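Long-range contact in putative uncharacterized protein (Vibrio cholerae, PDB 4G7X), which is probably the N1 domain of the CTXphi phage minor coat protein pIII, which is expected to act in phage entry into Vibrio cholerae: residues 30-35 / 50-55. Sequence-based numbering, arbitrary orientation.
Sequences SPIVQS and YGFVWS
The loop that leads from strand 20-27 to strand 35-38 packs through 30-35 against strand 51-59 of the N1 domain, and W54 lies at the centre of this contact. I32 rests on the indole: CG1 stands over the five-membered ring, 3.7 Å from its centroid and 8° off the normal, in a CH-pi contact, while CG2 comes within 3.7 Å of W54 CD2. I32 CA sits above the middle of the whole indole, so backbone and side chain cover the same face. In W54, chi1 (171°) sets CG anti to the backbone N; the six-membered end of the indole meets the loop backbone, where CH2 lies 3.2 Å from P31 O and CZ3 3.5 Å from V33 N. V33 CG2 adds a looser touch on CH2. I32 CD1 touches W54 CD1 and also meets F52 CD1 at 3.9 Å, so I32 touches both aromatic residues. Over a face of the phenyl ring, toward its rim, lies NE2 of Q34, whose amide plane is nearly perpendicular to the ring. The Q34 chain is bent at chi2, and NE2 donates a nearly straight 2.8 Å hydrogen bond to I32 O, which holds the amide. Y69 and C65 of strand 64-71 also touch W54. The arrangement is that of a loop packed by aliphatic-aromatic contacts onto a strand of the antiparallel part of the mixed sheet in this all-beta domain, held between strands 41-48 and 64-71.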
loop_
_atom_site.group_PDB
_atom_site.type_symbol
_atom_site.label_atom_id
_atom_site.label_comp_id
_atom_site.label_asym_id
_atom_site.label_seq_id
_atom_site.Cartn_x
_atom_site.Cartn_y
_atom_site.Cartn_z
ATOM N N SER A 30 -16.466 8.726 1.257
ATOM C CA SER A 30 -15.624 9.901 1.078
ATOM C C SER A 30 -15.539 10.245 -0.402
ATOM O O SER A 30 -15.547 9.347 -1.245
ATOM C CB SER A 30 -14.203 9.631 1.578
ATOM O OG SER A 30 -14.150 9.566 2.989
ATOM N N PRO A 31 -15.440 11.547 -0.723
ATOM C CA PRO A 31 -15.014 11.901 -2.067
ATOM C C PRO A 31 -13.586 11.405 -2.250
ATOM O O PRO A 31 -12.931 11.024 -1.268
ATOM C CB PRO A 31 -15.046 13.427 -2.044
ATOM C CG PRO A 31 -14.730 13.761 -0.623
ATOM C CD PRO A 31 -15.457 12.716 0.172
ATOM N N ILE A 32 -13.106 11.387 -3.485
ATOM C CA ILE A 32 -11.727 10.996 -3.740
ATOM C C ILE A 32 -10.824 12.094 -3.199
ATOM O O ILE A 32 -10.663 13.150 -3.813
ATOM C CB ILE A 32 -11.463 10.719 -5.232
ATOM C CG1 ILE A 32 -12.461 9.681 -5.761
ATOM C CG2 ILE A 32 -10.028 10.238 -5.424
ATOM C CD1 ILE A 32 -12.260 9.295 -7.213
ATOM N N VAL A 33 -10.257 11.846 -2.023
ATOM C CA VAL A 33 -9.459 12.846 -1.329
ATOM C C VAL A 33 -8.257 13.225 -2.197
ATOM O O VAL A 33 -7.489 12.368 -2.619
ATOM C CB VAL A 33 -9.064 12.354 0.084
ATOM C CG1 VAL A 33 -8.177 13.367 0.785
ATOM C CG2 VAL A 33 -10.313 12.094 0.920
ATOM N N GLN A 34 -8.139 14.514 -2.499
ATOM C CA GLN A 34 -7.203 14.992 -3.521
ATOM C C GLN A 34 -5.801 15.256 -2.997
ATOM O O GLN A 34 -4.810 14.889 -3.629
ATOM C CB GLN A 34 -7.758 16.254 -4.193
ATOM C CG GLN A 34 -9.036 16.004 -4.988
ATOM C CD GLN A 34 -8.799 15.137 -6.208
ATOM O OE1 GLN A 34 -8.110 15.544 -7.141
ATOM N NE2 GLN A 34 -9.354 13.934 -6.204
ATOM N N SER A 35 -5.730 15.901 -1.841
ATOM C CA SER A 35 -4.461 16.246 -1.225
ATOM C C SER A 35 -4.548 16.017 0.269
ATOM O O SER A 35 -5.554 16.347 0.898
ATOM C CB SER A 35 -4.088 17.700 -1.517
ATOM O OG SER A 35 -3.911 17.936 -2.908
ATOM N N TYR A 50 -6.442 4.290 -15.930
ATOM C CA TYR A 50 -7.798 3.856 -15.607
ATOM C C TYR A 50 -8.523 4.805 -14.656
ATOM O O TYR A 50 -9.664 4.554 -14.277
ATOM C CB TYR A 50 -7.782 2.414 -15.085
ATOM C CG TYR A 50 -7.249 1.437 -16.113
ATOM C CD1 TYR A 50 -8.105 0.829 -17.033
ATOM C CD2 TYR A 50 -5.885 1.150 -16.192
ATOM C CE1 TYR A 50 -7.620 -0.053 -17.990
ATOM C CE2 TYR A 50 -5.390 0.270 -17.146
ATOM C CZ TYR A 50 -6.260 -0.328 -18.040
ATOM O OH TYR A 50 -5.774 -1.204 -18.990
ATOM N N GLY A 51 -7.864 5.904 -14.301
ATOM C CA GLY A 51 -8.458 6.928 -13.444
ATOM C C GLY A 51 -7.714 7.032 -12.131
ATOM O O GLY A 51 -6.596 6.525 -12.002
ATOM N N PHE A 52 -8.325 7.694 -11.154
ATOM C CA PHE A 52 -7.712 7.791 -9.836
ATOM C C PHE A 52 -7.533 6.404 -9.234
ATOM O O PHE A 52 -8.392 5.537 -9.388
ATOM C CB PHE A 52 -8.552 8.676 -8.915
ATOM C CG PHE A 52 -8.567 10.117 -9.328
ATOM C CD1 PHE A 52 -9.722 10.694 -9.844
ATOM C CD2 PHE A 52 -7.417 10.886 -9.226
ATOM C CE1 PHE A 52 -9.725 12.027 -10.233
ATOM C CE2 PHE A 52 -7.411 12.216 -9.617
ATOM C CZ PHE A 52 -8.569 12.787 -10.124
ATOM N N VAL A 53 -6.403 6.195 -8.567
ATOM C CA VAL A 53 -6.119 4.908 -7.938
ATOM C C VAL A 53 -6.758 4.919 -6.548
ATOM O O VAL A 53 -6.110 5.206 -5.541
ATOM C CB VAL A 53 -4.609 4.607 -7.887
ATOM C CG1 VAL A 53 -4.384 3.168 -7.445
ATOM C CG2 VAL A 53 -3.972 4.850 -9.251
ATOM N N TRP A 54 -8.047 4.594 -6.535
ATOM C CA TRP A 54 -8.947 4.825 -5.411
ATOM C C TRP A 54 -10.069 3.836 -5.478
ATOM O O TRP A 54 -10.580 3.552 -6.559
ATOM C CB TRP A 54 -9.526 6.236 -5.513
ATOM C CG TRP A 54 -10.639 6.525 -4.538
ATOM C CD1 TRP A 54 -11.986 6.186 -4.658
ATOM C CD2 TRP A 54 -10.533 7.225 -3.255
ATOM N NE1 TRP A 54 -12.697 6.607 -3.568
ATOM C CE2 TRP A 54 -11.886 7.243 -2.686
ATOM C CE3 TRP A 54 -9.494 7.815 -2.547
ATOM C CZ2 TRP A 54 -12.159 7.845 -1.469
ATOM C CZ3 TRP A 54 -9.779 8.411 -1.316
ATOM C CH2 TRP A 54 -11.080 8.420 -0.789
ATOM N N SER A 55 -10.485 3.315 -4.325
ATOM C CA SER A 55 -11.699 2.503 -4.261
ATOM C C SER A 55 -12.321 2.541 -2.875
ATOM O O SER A 55 -11.635 2.814 -1.894
ATOM C CB SER A 55 -11.422 1.057 -4.694
ATOM O OG SER A 55 -10.482 0.427 -3.845
#